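Local coordinates for HP0958 (Helicobacter pylori, PDB 3NA7), which probably acts in flagellar biogenesis as an export chaperone and post-transcriptional regulator, joining a long coiled-coil hairpin to a zinc-ribbon domain, at residues 32-44 / 134-148. Residues are numbered along the deposited sequence; the frame is centred on the assembly and turned at random.
Sequences KDLDKALNDKEAK and MLELEKLALELESLV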
ATOM      1  N   LYS A  32       3.142   1.882  13.125  1.00 44.51           N
ATOM      2  CA  LYS A  32       3.935   1.428  11.961  1.00 46.71           C
ATOM      3  C   LYS A  32       4.374  -0.051  12.018  1.00 45.30           C
ATOM      4  O   LYS A  32       4.225  -0.771  11.055  1.00 45.53           O
ATOM      5  CB  LYS A  32       5.140   2.351  11.689  1.00 48.37           C
ATOM      6  CG  LYS A  32       6.028   1.891  10.483  1.00 49.97           C
ATOM      7  CD  LYS A  32       7.309   2.736  10.350  1.00 61.74           C
ATOM      8  CE  LYS A  32       8.314   2.120   9.339  1.00 65.29           C
ATOM      9  NZ  LYS A  32       9.545   2.990   9.203  1.00 74.34           N
ATOM     10  N   ASP A  33       4.922  -0.494  13.142  1.00 47.57           N
ATOM     11  CA  ASP A  33       5.404  -1.886  13.271  1.00 45.77           C
ATOM     12  C   ASP A  33       4.230  -2.859  13.263  1.00 42.33           C
ATOM     13  O   ASP A  33       4.283  -3.909  12.613  1.00 42.89           O
ATOM     14  CB  ASP A  33       6.181  -2.050  14.582  1.00 48.87           C
ATOM     15  CG  ASP A  33       7.567  -1.423  14.549  1.00 51.76           C
ATOM     16  OD1 ASP A  33       8.115  -1.150  13.459  1.00 56.07           O
ATOM     17  OD2 ASP A  33       8.118  -1.217  15.650  1.00 60.17           O
ATOM     18  N   LEU A  34       3.162  -2.492  13.959  1.00 40.14           N
ATOM     19  CA  LEU A  34       1.946  -3.298  13.972  1.00 39.44           C
ATOM     20  C   LEU A  34       1.276  -3.403  12.597  1.00 40.30           C
ATOM     21  O   LEU A  34       0.958  -4.517  12.184  1.00 41.72           O
ATOM     22  CB  LEU A  34       0.949  -2.821  15.036  1.00 38.15           C
ATOM     23  CG  LEU A  34      -0.452  -3.460  14.960  1.00 41.43           C
ATOM     24  CD1 LEU A  34      -0.379  -4.979  15.167  1.00 42.13           C
ATOM     25  CD2 LEU A  34      -1.459  -2.830  15.943  1.00 42.61           C
ATOM     26  N   ASP A  35       1.064  -2.280  11.895  1.00 39.93           N
ATOM     27  CA  ASP A  35       0.460  -2.316  10.550  1.00 41.44           C
ATOM     28  C   ASP A  35       1.359  -3.074   9.562  1.00 41.51           C
ATOM     29  O   ASP A  35       0.870  -3.790   8.683  1.00 40.20           O
ATOM     30  CB  ASP A  35       0.187  -0.911  10.006  1.00 44.34           C
ATOM     31  CG  ASP A  35      -0.897  -0.163  10.776  1.00 48.47           C
ATOM     32  OD1 ASP A  35      -1.783  -0.792  11.407  1.00 48.54           O
ATOM     33  OD2 ASP A  35      -0.865   1.086  10.734  1.00 51.25           O
ATOM     34  N   LYS A  36       2.672  -2.942   9.726  1.00 42.56           N
ATOM     35  CA  LYS A  36       3.620  -3.719   8.907  1.00 46.41           C
ATOM     36  C   LYS A  36       3.416  -5.247   9.062  1.00 44.14           C
ATOM     37  O   LYS A  36       3.306  -5.976   8.071  1.00 45.69           O
ATOM     38  CB  LYS A  36       5.063  -3.320   9.238  1.00 48.41           C
ATOM     39  CG  LYS A  36       6.119  -4.084   8.457  1.00 54.62           C
ATOM     40  CD  LYS A  36       6.488  -3.401   7.148  1.00 60.63           C
ATOM     41  CE  LYS A  36       7.232  -4.374   6.203  1.00 67.97           C
ATOM     42  NZ  LYS A  36       8.259  -5.217   6.913  1.00 63.09           N
ATOM     43  N   ALA A  37       3.318  -5.708  10.306  1.00 43.17           N
ATOM     44  CA  ALA A  37       3.072  -7.117  10.602  1.00 42.13           C
ATOM     45  C   ALA A  37       1.754  -7.598  10.014  1.00 40.95           C
ATOM     46  O   ALA A  37       1.726  -8.587   9.285  1.00 40.47           O
ATOM     47  CB  ALA A  37       3.133  -7.389  12.108  1.00 41.37           C
ATOM     48  N   LEU A  38       0.672  -6.882  10.294  1.00 41.13           N
ATOM     49  CA  LEU A  38      -0.628  -7.222   9.723  1.00 43.19           C
ATOM     50  C   LEU A  38      -0.615  -7.226   8.192  1.00 42.61           C
ATOM     51  O   LEU A  38      -1.154  -8.140   7.591  1.00 44.21           O
ATOM     52  CB  LEU A  38      -1.735  -6.277  10.226  1.00 43.52           C
ATOM     53  CG  LEU A  38      -2.001  -6.232  11.726  1.00 46.75           C
ATOM     54  CD1 LEU A  38      -3.008  -5.106  12.037  1.00 42.61           C
ATOM     55  CD2 LEU A  38      -2.491  -7.614  12.271  1.00 41.98           C
ATOM     56  N   ASN A  39      -0.011  -6.216   7.558  1.00 42.57           N
ATOM     57  CA  ASN A  39       0.014  -6.176   6.084  1.00 43.31           C
ATOM     58  C   ASN A  39       0.888  -7.258   5.450  1.00 41.03           C
ATOM     59  O   ASN A  39       0.530  -7.774   4.416  1.00 44.26           O
ATOM     60  CB  ASN A  39       0.399  -4.787   5.533  1.00 44.53           C
ATOM     61  CG  ASN A  39      -0.615  -3.683   5.904  1.00 51.05           C
ATOM     62  OD1 ASN A  39      -0.230  -2.528   6.144  1.00 50.41           O
ATOM     63  ND2 ASN A  39      -1.898  -4.033   5.961  1.00 49.03           N
ATOM     64  N   ASP A  40       2.034  -7.576   6.052  1.00 39.60           N
ATOM     65  CA  ASP A  40       2.925  -8.644   5.583  1.00 38.95           C
ATOM     66  C   ASP A  40       2.217  -9.991   5.708  1.00 38.21           C
ATOM     67  O   ASP A  40       2.336 -10.839   4.827  1.00 38.53           O
ATOM     68  CB  ASP A  40       4.217  -8.710   6.417  1.00 40.85           C
ATOM     69  CG  ASP A  40       5.202  -7.589   6.098  1.00 46.87           C
ATOM     70  OD1 ASP A  40       4.959  -6.824   5.142  1.00 49.74           O
ATOM     71  OD2 ASP A  40       6.242  -7.488   6.805  1.00 52.61           O
ATOM     72  N   LYS A  41       1.465 -10.173   6.792  1.00 37.54           N
ATOM     73  CA  LYS A  41       0.778 -11.438   7.054  1.00 37.77           C
ATOM     74  C   LYS A  41      -0.294 -11.654   5.994  1.00 39.03           C
ATOM     75  O   LYS A  41      -0.429 -12.761   5.485  1.00 39.44           O
ATOM     76  CB  LYS A  41       0.142 -11.434   8.447  1.00 36.51           C
ATOM     77  CG  LYS A  41      -0.724 -12.644   8.816  1.00 39.61           C
ATOM     78  CD  LYS A  41      -1.165 -12.546  10.309  1.00 46.58           C
ATOM     79  CE  LYS A  41      -2.689 -12.726  10.478  1.00 59.60           C
ATOM     80  NZ  LYS A  41      -3.117 -14.165  10.358  1.00 61.03           N
ATOM     81  N   GLU A  42      -1.054 -10.600   5.694  1.00 38.62           N
ATOM     82  CA  GLU A  42      -2.042 -10.642   4.616  1.00 43.28           C
ATOM     83  C   GLU A  42      -1.413 -10.890   3.232  1.00 42.00           C
ATOM     84  O   GLU A  42      -1.925 -11.698   2.491  1.00 42.50           O
ATOM     85  CB  GLU A  42      -2.864  -9.366   4.589  1.00 43.37           C
ATOM     86  CG  GLU A  42      -4.015  -9.427   3.653  1.00 55.21           C
ATOM     87  CD  GLU A  42      -4.460  -8.053   3.198  1.00 63.18           C
ATOM     88  OE1 GLU A  42      -4.541  -7.118   4.020  1.00 68.03           O
ATOM     89  OE2 GLU A  42      -4.725  -7.908   1.997  1.00 70.41           O
ATOM     90  N   ALA A  43      -0.299 -10.216   2.918  1.00 40.80           N
ATOM     91  CA  ALA A  43       0.432 -10.445   1.658  1.00 40.35           C
ATOM     92  C   ALA A  43       0.918 -11.899   1.532  1.00 39.82           C
ATOM     93  O   ALA A  43       0.829 -12.510   0.464  1.00 41.52           O
ATOM     94  CB  ALA A  43       1.622  -9.455   1.525  1.00 40.04           C
ATOM     95  N   LYS A  44       1.434 -12.465   2.622  1.00 39.60           N
ATOM     96  CA  LYS A  44       1.880 -13.857   2.572  1.00 38.93           C
ATOM     97  C   LYS A  44       0.694 -14.822   2.418  1.00 40.07           C
ATOM     98  O   LYS A  44       0.828 -15.876   1.794  1.00 37.09           O
ATOM     99  CB  LYS A  44       2.700 -14.191   3.795  1.00 38.89           C
ATOM    100  CG  LYS A  44       4.073 -13.504   3.764  1.00 37.62           C
ATOM    101  CD  LYS A  44       4.760 -13.603   5.083  1.00 41.37           C
ATOM    102  CE  LYS A  44       6.044 -12.725   5.130  1.00 36.85           C
ATOM    103  NZ  LYS A  44       7.145 -13.423   4.448  1.00 43.06           N
ATOM    104  N   MET A 134       3.777 -16.397   8.463  1.00 37.79           N
ATOM    105  CA  MET A 134       2.502 -15.845   8.880  1.00 39.71           C
ATOM    106  C   MET A 134       2.230 -15.969  10.380  1.00 42.06           C
ATOM    107  O   MET A 134       1.675 -15.038  10.988  1.00 40.70           O
ATOM    108  CB  MET A 134       1.364 -16.511   8.139  1.00 40.59           C
ATOM    109  CG  MET A 134       1.214 -16.037   6.725  1.00 38.78           C
ATOM    110  SD  MET A 134      -0.192 -16.820   5.945  1.00 42.18           S
ATOM    111  CE  MET A 134      -1.570 -16.178   6.850  1.00 40.46           C
ATOM    112  N   LEU A 135       2.605 -17.123  10.948  1.00 42.12           N
ATOM    113  CA  LEU A 135       2.468 -17.369  12.384  1.00 43.64           C
ATOM    114  C   LEU A 135       3.401 -16.494  13.217  1.00 42.53           C
ATOM    115  O   LEU A 135       2.981 -16.032  14.291  1.00 42.50           O
ATOM    116  CB  LEU A 135       2.689 -18.854  12.727  1.00 43.96           C
ATOM    117  CG  LEU A 135       1.614 -19.925  12.475  1.00 49.43           C
ATOM    118  CD1 LEU A 135       2.242 -21.345  12.533  1.00 45.37           C
ATOM    119  CD2 LEU A 135       0.379 -19.852  13.429  1.00 46.10           C
ATOM    120  N   GLU A 136       4.653 -16.283  12.763  1.00 41.96           N
ATOM    121  CA  GLU A 136       5.562 -15.335  13.467  1.00 43.94           C
ATOM    122  C   GLU A 136       4.940 -13.946  13.468  1.00 42.96           C
ATOM    123  O   GLU A 136       4.964 -13.254  14.475  1.00 43.83           O
ATOM    124  CB  GLU A 136       6.998 -15.295  12.886  1.00 45.60           C
ATOM    125  CG  GLU A 136       7.725 -16.665  12.881  1.00 52.64           C
ATOM    126  CD  GLU A 136       9.052 -16.729  12.056  1.00 65.73           C
ATOM    127  OE1 GLU A 136       9.150 -16.162  10.928  1.00 62.82           O
ATOM    128  OE2 GLU A 136      10.012 -17.395  12.538  1.00 73.13           O
ATOM    129  N   LEU A 137       4.327 -13.563  12.350  1.00 43.20           N
ATOM    130  CA  LEU A 137       3.735 -12.239  12.232  1.00 42.03           C
ATOM    131  C   LEU A 137       2.503 -12.053  13.118  1.00 43.41           C
ATOM    132  O   LEU A 137       2.286 -10.966  13.647  1.00 44.33           O
ATOM    133  CB  LEU A 137       3.403 -11.914  10.774  1.00 39.04           C
ATOM    134  CG  LEU A 137       4.640 -11.790   9.879  1.00 41.06           C
ATOM    135  CD1 LEU A 137       4.275 -12.071   8.432  1.00 41.42           C
ATOM    136  CD2 LEU A 137       5.348 -10.428  10.047  1.00 41.37           C
ATOM    137  N   GLU A 138       1.686 -13.095  13.249  1.00 43.42           N
ATOM    138  CA  GLU A 138       0.572 -13.082  14.183  1.00 45.29           C
ATOM    139  C   GLU A 138       1.100 -12.968  15.633  1.00 45.23           C
ATOM    140  O   GLU A 138       0.592 -12.185  16.408  1.00 45.63           O
ATOM    141  CB  GLU A 138      -0.288 -14.345  14.013  1.00 46.31           C
ATOM    142  CG  GLU A 138      -1.577 -14.319  14.867  1.00 54.16           C
ATOM    143  CD  GLU A 138      -2.586 -15.425  14.521  1.00 58.14           C
ATOM    144  OE1 GLU A 138      -3.758 -15.326  14.960  1.00 63.69           O
ATOM    145  OE2 GLU A 138      -2.228 -16.368  13.790  1.00 57.02           O
ATOM    146  N   LYS A 139       2.113 -13.762  15.979  1.00 47.07           N
ATOM    147  CA  LYS A 139       2.782 -13.661  17.283  1.00 48.93           C
ATOM    148  C   LYS A 139       3.213 -12.207  17.512  1.00 48.08           C
ATOM    149  O   LYS A 139       2.890 -11.613  18.551  1.00 47.38           O
ATOM    150  CB  LYS A 139       3.964 -14.630  17.368  1.00 48.89           C
ATOM    151  CG  LYS A 139       4.552 -14.861  18.791  1.00 56.62           C
ATOM    152  CD  LYS A 139       5.432 -16.135  18.826  1.00 60.25           C
ATOM    153  CE  LYS A 139       6.122 -16.369  20.193  1.00 70.62           C
ATOM    154  NZ  LYS A 139       6.605 -17.801  20.355  1.00 70.77           N
ATOM    155  N   LEU A 140       3.890 -11.626  16.514  1.00 47.43           N
ATOM    156  CA  LEU A 140       4.296 -10.214  16.549  1.00 46.49           C
ATOM    157  C   LEU A 140       3.106  -9.253  16.761  1.00 45.77           C
ATOM    158  O   LEU A 140       3.107  -8.450  17.720  1.00 46.30           O
ATOM    159  CB  LEU A 140       5.184  -9.841  15.337  1.00 46.52           C
ATOM    160  CG  LEU A 140       5.786  -8.415  15.218  1.00 49.89           C
ATOM    161  CD1 LEU A 140       6.692  -8.078  16.409  1.00 52.09           C
ATOM    162  CD2 LEU A 140       6.551  -8.177  13.871  1.00 43.69           C
ATOM    163  N   ALA A 141       2.077  -9.353  15.925  1.00 44.01           N
ATOM    164  CA  ALA A 141       0.874  -8.473  16.065  1.00 44.69           C
ATOM    165  C   ALA A 141       0.275  -8.532  17.473  1.00 48.36           C
ATOM    166  O   ALA A 141      -0.062  -7.501  18.060  1.00 47.76           O
ATOM    167  CB  ALA A 141      -0.207  -8.822  15.031  1.00 42.80           C
ATOM    168  N   LEU A 142       0.131  -9.747  18.001  1.00 51.38           N
ATOM    169  CA  LEU A 142      -0.442  -9.953  19.340  1.00 54.05           C
ATOM    170  C   LEU A 142       0.393  -9.313  20.442  1.00 53.96           C
ATOM    171  O   LEU A 142      -0.150  -8.828  21.410  1.00 54.94           O
ATOM    172  CB  LEU A 142      -0.669 -11.441  19.626  1.00 55.92           C
ATOM    173  CG  LEU A 142      -1.770 -12.071  18.759  1.00 58.81           C
ATOM    174  CD1 LEU A 142      -1.589 -13.590  18.625  1.00 61.59           C
ATOM    175  CD2 LEU A 142      -3.169 -11.730  19.281  1.00 60.26           C
ATOM    176  N   GLU A 143       1.709  -9.306  20.281  1.00 55.28           N
ATOM    177  CA  GLU A 143       2.593  -8.646  21.233  1.00 57.90           C
ATOM    178  C   GLU A 143       2.418  -7.116  21.205  1.00 55.88           C
ATOM    179  O   GLU A 143       2.234  -6.486  22.244  1.00 58.40           O
ATOM    180  CB  GLU A 143       4.053  -9.048  20.969  1.00 59.17           C
ATOM    181  CG  GLU A 143       5.119  -8.312  21.819  1.00 69.14           C
ATOM    182  CD  GLU A 143       6.541  -8.512  21.282  1.00 78.27           C
ATOM    183  OE1 GLU A 143       6.681  -8.676  20.043  1.00 78.39           O
ATOM    184  OE2 GLU A 143       7.514  -8.504  22.088  1.00 81.87           O
ATOM    185  N   LEU A 144       2.473  -6.537  20.012  1.00 54.53           N
ATOM    186  CA  LEU A 144       2.422  -5.075  19.814  1.00 53.80           C
ATOM    187  C   LEU A 144       1.096  -4.394  20.128  1.00 53.51           C
ATOM    188  O   LEU A 144       1.073  -3.221  20.500  1.00 54.49           O
ATOM    189  CB  LEU A 144       2.812  -4.731  18.378  1.00 50.13           C
ATOM    190  CG  LEU A 144       4.219  -5.164  17.983  1.00 51.97           C
ATOM    191  CD1 LEU A 144       4.551  -4.704  16.564  1.00 52.33           C
ATOM    192  CD2 LEU A 144       5.273  -4.638  18.987  1.00 53.96           C
ATOM    193  N   GLU A 145       0.006  -5.132  19.999  1.00 53.57           N
ATOM    194  CA  GLU A 145      -1.322  -4.537  19.917  1.00 55.91           C
ATOM    195  C   GLU A 145      -1.817  -3.868  21.208  1.00 57.21           C
ATOM    196  O   GLU A 145      -2.528  -2.853  21.154  1.00 57.84           O
ATOM    197  CB  GLU A 145      -2.318  -5.596  19.431  1.00 56.53           C
ATOM    198  CG  GLU A 145      -3.764  -5.160  19.351  1.00 66.53           C
ATOM    199  CD  GLU A 145      -4.575  -5.952  18.311  1.00 73.81           C
ATOM    200  OE1 GLU A 145      -4.153  -5.995  17.127  1.00 75.42           O
ATOM    201  OE2 GLU A 145      -5.644  -6.508  18.667  1.00 75.69           O
ATOM    202  N   SER A 146      -1.477  -4.441  22.362  1.00 67.87           N
ATOM    203  CA  SER A 146      -2.005  -3.930  23.641  1.00 69.08           C
ATOM    204  C   SER A 146      -1.573  -2.474  23.851  1.00 66.02           C
ATOM    205  O   SER A 146      -2.417  -1.582  24.029  1.00 66.35           O
ATOM    206  CB  SER A 146      -1.588  -4.830  24.821  1.00 70.33           C
ATOM    207  OG  SER A 146      -2.192  -4.398  26.038  1.00 77.00           O
ATOM    208  N   LEU A 147      -0.260  -2.255  23.782  1.00 63.70           N
ATOM    209  CA  LEU A 147       0.353  -0.945  23.948  1.00 62.72           C
ATOM    210  C   LEU A 147      -0.003   0.042  22.836  1.00 59.80           C
ATOM    211  O   LEU A 147      -0.381   1.196  23.098  1.00 57.76           O
ATOM    212  CB  LEU A 147       1.883  -1.093  24.027  1.00 64.57           C
ATOM    213  CG  LEU A 147       2.734   0.180  24.220  1.00 67.78           C
ATOM    214  CD1 LEU A 147       2.356   0.950  25.519  1.00 73.25           C
ATOM    215  CD2 LEU A 147       4.247  -0.121  24.165  1.00 69.84           C
ATOM    216  N   VAL A 148       0.148  -0.402  21.593  1.00 57.22           N
ATOM    217  CA  VAL A 148      -0.109   0.473  20.465  1.00 54.21           C
ATOM    218  C   VAL A 148      -1.475   1.146  20.623  1.00 55.81           C
ATOM    219  O   VAL A 148      -1.580   2.371  20.494  1.00 54.82           O
ATOM    220  CB  VAL A 148      -0.020  -0.277  19.129  1.00 52.53           C
ATOM    221  CG1 VAL A 148      -0.746   0.514  17.998  1.00 50.53           C
ATOM    222  CG2 VAL A 148       1.417  -0.544  18.788  1.00 47.84           C
TER
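Leu34 packs against Ala141 as a knob in the antiparallel coiled-coil hairpin of HP0958, where helix 24-85 packs on helix 91-171 and the N-to-C directions of the two short segments make an angle of 154°. Leu34 enters a hole formed by Ala141, Leu144, Glu145 and Val148. With its CG anti to the backbone N (chi1 170°), the fork spreads over the partner helix: Leu34 CD1 lies 3.8 Å from Ala141 CB, while Leu34 CD2 reaches Val148 CG1 at 4.0 Å. Leu137 is a second knob, from the other helix, among Ala37, Asp40, Lys41 and Lys44. Ala37 and Ala141 suit their places because a lone methyl lets the backbones draw close; the CA atoms of Ala37 and Leu137 are 5.4 Å apart.

Lys41 has as much of its surface buried by the contact as Leu34 but works at the margin, where a long aliphatic chain can lie against Leu137 and still carry its amine outward. Lys41 CB meets Leu137 CB at 4.0 Å, and the lysine chain crosses Met134 at about a right angle. Lys41 NZ remains 4.2 Å from Glu138 OE2, an attraction of opposite charges too long for a salt bridge. Lys44, whose NZ pairs with Glu133, lays its methylenes across Leu137, with Lys44 CD 3.7 Å from Leu137 CD1.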